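Local coordinates for 3-methylornithine synthase (Methanosarcina barkeri, PDB 3T7V), which isomerises L-lysine to (3R)-3-methyl-D-ornithine by a radical SAM mechanism that uses a [4Fe-4S] cluster, a step in pyrrolysine biosynthesis, at residues Leu166-Thr175 and Phe187-Ala197. Sequence-based numbering, arbitrary orientation.
With SAM (S-adenosylmethionine), chain C; MD0 (5-amino-D-isoleucine), chain D.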
loop_
_atom_site.group_PDB
_atom_site.type_symbol
_atom_site.label_atom_id
_atom_site.label_comp_id
_atom_site.label_asym_id
_atom_site.label_seq_id
_atom_site.Cartn_x
_atom_site.Cartn_y
_atom_site.Cartn_z
ATOM N N LEU A 166 7.923 7.155 -2.059
ATOM C CA LEU A 166 7.459 6.687 -3.387
ATOM C C LEU A 166 6.847 5.310 -3.226
ATOM O O LEU A 166 7.522 4.388 -2.741
ATOM C CB LEU A 166 8.635 6.590 -4.360
ATOM C CG LEU A 166 8.246 5.947 -5.731
ATOM C CD1 LEU A 166 7.292 6.854 -6.462
ATOM C CD2 LEU A 166 9.526 5.735 -6.488
ATOM N N ALA A 167 5.590 5.170 -3.617
ATOM C CA ALA A 167 4.963 3.823 -3.587
ATOM C C ALA A 167 4.866 3.338 -5.022
ATOM O O ALA A 167 4.180 3.949 -5.844
ATOM C CB ALA A 167 3.563 3.938 -2.937
ATOM N N LEU A 168 5.575 2.279 -5.314
ATOM C CA LEU A 168 5.627 1.768 -6.708
ATOM C C LEU A 168 5.758 0.255 -6.602
ATOM O O LEU A 168 6.868 -0.278 -6.423
ATOM C CB LEU A 168 6.888 2.412 -7.427
ATOM C CG LEU A 168 6.879 2.172 -8.952
ATOM C CD1 LEU A 168 5.789 3.007 -9.644
ATOM C CD2 LEU A 168 8.300 2.512 -9.503
ATOM N N TYR A 169 4.602 -0.415 -6.596
ATOM C CA TYR A 169 4.638 -1.831 -6.211
ATOM C C TYR A 169 4.981 -2.711 -7.384
ATOM O O TYR A 169 4.578 -2.482 -8.503
ATOM C CB TYR A 169 3.224 -2.283 -5.671
ATOM C CG TYR A 169 2.654 -1.335 -4.606
ATOM C CD1 TYR A 169 3.507 -0.634 -3.746
ATOM C CD2 TYR A 169 1.313 -1.144 -4.498
ATOM C CE1 TYR A 169 2.982 0.282 -2.810
ATOM C CE2 TYR A 169 0.773 -0.257 -3.603
ATOM C CZ TYR A 169 1.612 0.473 -2.781
ATOM O OH TYR A 169 1.062 1.380 -1.879
ATOM N N GLN A 170 5.786 -3.727 -7.095
ATOM C CA GLN A 170 6.179 -4.667 -8.170
ATOM C C GLN A 170 5.065 -5.678 -8.523
ATOM O O GLN A 170 5.072 -6.236 -9.642
ATOM C CB GLN A 170 7.391 -5.470 -7.739
ATOM C CG GLN A 170 8.173 -6.025 -8.949
ATOM C CD GLN A 170 8.890 -4.990 -9.773
ATOM O OE1 GLN A 170 9.171 -3.901 -9.307
ATOM N NE2 GLN A 170 9.268 -5.361 -11.003
ATOM N N GLU A 171 4.129 -5.916 -7.568
ATOM C CA GLU A 171 2.994 -6.912 -7.727
ATOM C C GLU A 171 3.467 -8.357 -7.555
ATOM O O GLU A 171 2.900 -9.139 -6.783
ATOM C CB GLU A 171 2.200 -6.853 -9.029
ATOM C CG GLU A 171 1.841 -5.498 -9.555
ATOM C CD GLU A 171 1.195 -4.633 -8.539
ATOM O OE1 GLU A 171 0.644 -5.053 -7.459
ATOM O OE2 GLU A 171 1.240 -3.423 -8.774
ATOM N N THR A 172 4.532 -8.684 -8.261
ATOM C CA THR A 172 5.147 -10.021 -8.136
ATOM C C THR A 172 6.591 -9.903 -8.622
ATOM O O THR A 172 6.867 -9.201 -9.607
ATOM C CB THR A 172 4.369 -11.049 -8.984
ATOM O OG1 THR A 172 5.006 -12.302 -8.894
ATOM C CG2 THR A 172 4.269 -10.653 -10.455
ATOM N N TYR A 173 7.470 -10.706 -8.060
ATOM C CA TYR A 173 8.797 -10.910 -8.632
ATOM C C TYR A 173 8.947 -12.204 -9.447
ATOM O O TYR A 173 10.067 -12.538 -9.895
ATOM C CB TYR A 173 9.888 -10.916 -7.523
ATOM C CG TYR A 173 10.126 -9.517 -7.013
ATOM C CD1 TYR A 173 9.241 -8.902 -6.113
ATOM C CD2 TYR A 173 11.217 -8.813 -7.457
ATOM C CE1 TYR A 173 9.435 -7.543 -5.708
ATOM C CE2 TYR A 173 11.447 -7.485 -7.036
ATOM C CZ TYR A 173 10.562 -6.886 -6.177
ATOM O OH TYR A 173 10.777 -5.578 -5.815
ATOM N N ASP A 174 7.825 -12.891 -9.663
ATOM C CA ASP A 174 7.818 -14.054 -10.543
ATOM C C ASP A 174 7.634 -13.517 -11.954
ATOM O O ASP A 174 6.592 -12.946 -12.286
ATOM C CB ASP A 174 6.590 -14.881 -10.101
ATOM C CG ASP A 174 6.310 -16.059 -10.960
ATOM O OD1 ASP A 174 6.886 -16.199 -12.049
ATOM O OD2 ASP A 174 5.461 -16.908 -10.428
ATOM N N THR A 175 8.674 -13.621 -12.789
ATOM C CA THR A 175 8.653 -12.974 -14.089
ATOM C C THR A 175 7.557 -13.472 -15.026
ATOM O O THR A 175 6.891 -12.614 -15.739
ATOM C CB THR A 175 10.065 -12.977 -14.701
ATOM O OG1 THR A 175 10.612 -14.294 -14.589
ATOM C CG2 THR A 175 10.903 -12.080 -13.840
ATOM N N PHE A 187 9.969 -4.958 -16.152
ATOM C CA PHE A 187 10.124 -5.443 -14.810
ATOM C C PHE A 187 11.222 -4.596 -14.123
ATOM O O PHE A 187 11.012 -4.051 -12.997
ATOM C CB PHE A 187 10.540 -6.898 -14.883
ATOM C CG PHE A 187 10.627 -7.543 -13.508
ATOM C CD1 PHE A 187 9.520 -8.230 -13.015
ATOM C CD2 PHE A 187 11.796 -7.444 -12.753
ATOM C CE1 PHE A 187 9.560 -8.821 -11.732
ATOM C CE2 PHE A 187 11.873 -8.076 -11.502
ATOM C CZ PHE A 187 10.753 -8.753 -10.988
ATOM N N ASP A 188 12.370 -4.427 -14.759
ATOM C CA ASP A 188 13.474 -3.732 -14.100
ATOM C C ASP A 188 13.199 -2.235 -14.019
ATOM O O ASP A 188 13.784 -1.545 -13.165
ATOM C CB ASP A 188 14.783 -4.014 -14.840
ATOM C CG ASP A 188 15.299 -5.424 -14.602
ATOM O OD1 ASP A 188 14.873 -6.087 -13.619
ATOM O OD2 ASP A 188 16.162 -5.871 -15.406
ATOM N N GLY A 189 12.326 -1.710 -14.875
ATOM C CA GLY A 189 12.037 -0.251 -14.850
ATOM C C GLY A 189 11.569 0.146 -13.447
ATOM O O GLY A 189 11.903 1.214 -12.948
ATOM N N ARG A 190 10.648 -0.670 -12.871
ATOM C CA ARG A 190 10.082 -0.289 -11.559
ATOM C C ARG A 190 11.144 -0.457 -10.485
ATOM O O ARG A 190 11.205 0.350 -9.544
ATOM C CB ARG A 190 8.791 -1.066 -11.156
ATOM C CG ARG A 190 7.644 -0.771 -12.116
ATOM C CD ARG A 190 6.403 -1.585 -11.896
ATOM N NE ARG A 190 5.577 -1.099 -10.790
ATOM C CZ ARG A 190 4.667 -0.113 -10.895
ATOM N NH1 ARG A 190 4.571 0.645 -12.037
ATOM N NH2 ARG A 190 3.821 0.164 -9.869
ATOM N N VAL A 191 11.925 -1.547 -10.570
ATOM C CA VAL A 191 13.014 -1.753 -9.635
ATOM C C VAL A 191 13.982 -0.567 -9.679
ATOM O O VAL A 191 14.385 -0.013 -8.580
ATOM C CB VAL A 191 13.735 -3.037 -10.007
ATOM C CG1 VAL A 191 14.986 -3.177 -9.152
ATOM C CG2 VAL A 191 12.818 -4.269 -9.788
ATOM N N ASN A 192 14.352 -0.123 -10.877
ATOM C CA ASN A 192 15.322 0.934 -11.036
ATOM C C ASN A 192 14.795 2.288 -10.551
ATOM O O ASN A 192 15.572 3.132 -10.026
ATOM C CB ASN A 192 15.770 0.988 -12.525
ATOM C CG ASN A 192 16.667 -0.181 -12.885
ATOM O OD1 ASN A 192 17.194 -0.853 -12.043
ATOM N ND2 ASN A 192 16.761 -0.467 -14.163
ATOM N N ALA A 193 13.476 2.534 -10.745
ATOM C CA ALA A 193 12.925 3.778 -10.276
ATOM C C ALA A 193 12.933 3.833 -8.731
ATOM O O ALA A 193 13.227 4.904 -8.166
ATOM C CB ALA A 193 11.478 3.920 -10.817
ATOM N N ARG A 194 12.627 2.701 -8.076
ATOM C CA ARG A 194 12.700 2.734 -6.609
ATOM C C ARG A 194 14.136 2.956 -6.162
ATOM O O ARG A 194 14.334 3.662 -5.179
ATOM C CB ARG A 194 12.106 1.450 -6.031
ATOM C CG ARG A 194 10.576 1.389 -6.188
ATOM C CD ARG A 194 9.974 0.241 -5.318
ATOM N NE ARG A 194 10.558 -1.043 -5.641
ATOM C CZ ARG A 194 10.186 -1.876 -6.605
ATOM N NH1 ARG A 194 11.018 -2.929 -6.766
ATOM N NH2 ARG A 194 9.040 -1.732 -7.327
ATOM N N ARG A 195 15.112 2.389 -6.860
ATOM C CA ARG A 195 16.493 2.602 -6.481
ATOM C C ARG A 195 16.919 4.048 -6.662
ATOM O O ARG A 195 17.578 4.642 -5.775
ATOM C CB ARG A 195 17.368 1.686 -7.341
ATOM C CG ARG A 195 17.231 0.252 -6.821
ATOM C CD ARG A 195 18.099 -0.793 -7.555
ATOM N NE ARG A 195 19.438 -0.211 -7.820
ATOM C CZ ARG A 195 19.835 0.347 -8.982
ATOM N NH1 ARG A 195 19.011 0.345 -10.048
ATOM N NH2 ARG A 195 21.042 0.834 -9.097
ATOM N N PHE A 196 16.494 4.655 -7.778
ATOM C CA PHE A 196 16.821 6.059 -8.052
ATOM C C PHE A 196 16.186 6.937 -6.954
ATOM O O PHE A 196 16.792 7.877 -6.450
ATOM C CB PHE A 196 16.322 6.481 -9.447
ATOM C CG PHE A 196 16.640 7.933 -9.757
ATOM C CD1 PHE A 196 17.907 8.262 -10.226
ATOM C CD2 PHE A 196 15.716 8.918 -9.510
ATOM C CE1 PHE A 196 18.222 9.621 -10.495
ATOM C CE2 PHE A 196 15.991 10.274 -9.758
ATOM C CZ PHE A 196 17.260 10.607 -10.233
ATOM N N ALA A 197 14.917 6.631 -6.620
ATOM C CA ALA A 197 14.232 7.430 -5.615
ATOM C C ALA A 197 14.963 7.315 -4.268
ATOM O O ALA A 197 15.162 8.383 -3.599
ATOM C CB ALA A 197 12.768 6.926 -5.464
HETATM N N SAM C . -0.914 3.767 -11.348
HETATM C CA SAM C . 0.104 3.682 -10.410
HETATM C C SAM C . 0.721 2.347 -10.283
HETATM O O SAM C . 0.258 1.383 -10.926
HETATM O OXT SAM C . 1.799 2.270 -9.595
HETATM C CB SAM C . -0.359 3.669 -9.129
HETATM C CG SAM C . -1.567 2.923 -8.730
HETATM S SD SAM C . -1.255 1.780 -7.318
HETATM C CE SAM C . -2.292 2.494 -6.070
HETATM C "C5'" SAM C . -2.228 0.370 -7.800
HETATM C "C4'" SAM C . -1.794 -0.767 -7.244
HETATM O "O4'" SAM C . -3.214 -0.918 -6.607
HETATM C "C3'" SAM C . -1.368 -1.732 -8.051
HETATM O "O3'" SAM C . -0.002 -1.553 -7.653
HETATM C "C2'" SAM C . -1.960 -2.828 -7.154
HETATM O "O2'" SAM C . -1.007 -3.378 -6.186
HETATM C "C1'" SAM C . -3.238 -2.341 -6.450
HETATM N N9 SAM C . -4.451 -2.790 -7.229
HETATM C C8 SAM C . -4.916 -2.386 -8.449
HETATM N N7 SAM C . -5.991 -3.095 -8.762
HETATM C C5 SAM C . -6.234 -3.964 -7.723
HETATM C C6 SAM C . -7.175 -4.988 -7.540
HETATM N N6 SAM C . -8.109 -5.281 -8.446
HETATM N N1 SAM C . -7.176 -5.651 -6.374
HETATM C C2 SAM C . -6.236 -5.408 -5.413
HETATM N N3 SAM C . -5.243 -4.506 -5.605
HETATM C C4 SAM C . -5.274 -3.774 -6.763
HETATM C C MD0 D . -4.299 1.643 -0.368
HETATM N N MD0 D . -6.109 2.290 -1.851
HETATM O O MD0 D . -3.433 2.038 0.439
HETATM C CA MD0 D . -4.720 2.544 -1.485
HETATM C CB MD0 D . -3.793 2.345 -2.723
HETATM C CD MD0 D . -1.477 3.161 -3.535
HETATM N NE MD0 D . -0.181 3.633 -3.065
HETATM C CG MD0 D . -2.362 2.823 -2.338
HETATM C CG2 MD0 D . -3.735 0.886 -3.244
HETATM O OXT MD0 D . -4.837 0.531 -0.292
#
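The 166-175 backbone leaves its parallel barrel strand after A167 and runs alongside helix 187-197 in the opposite sense, L166 facing A197, Q170 facing R190 and T175 facing F187. Here the loop following strand 163-167 lies against helix 187-200 in the TIM-barrel-type radical SAM core. R194 sends NH2 to L168 O (2.8 Å) and, together with NH1, grips Q170 OE1 end-on; the NH2 bond to OE1, at 2.9 Å, lies in the plane of the amide, which stands nearly perpendicular to the guanidinium. The Q170 amide is held at its other end, where NE2 donates to F187 O at 3.0 Å (N-H...O 161°) while sitting over the centre of the F187 ring. T175 CG2 covers the ring's opposite face, and the F187 edge meets the Y173 face in an offset edge-to-face pair, planes at 83°. Y173 OH is hydrogen-bonded to D206. Nearer the strand, L168 CD2 packs on A193 CB (3.7 Å) and CD1 lies over one guanidinium face of R190. Y169 OH bonds the amine of the bound product and E205, and E171 takes both ribose hydroxyls of SAM. A bend at chi3 turns the R190 guanidinium so that NE reaches Y169 O at 2.9 Å and NH2 donates to SAM OXT, 2.9 Å away at 164°.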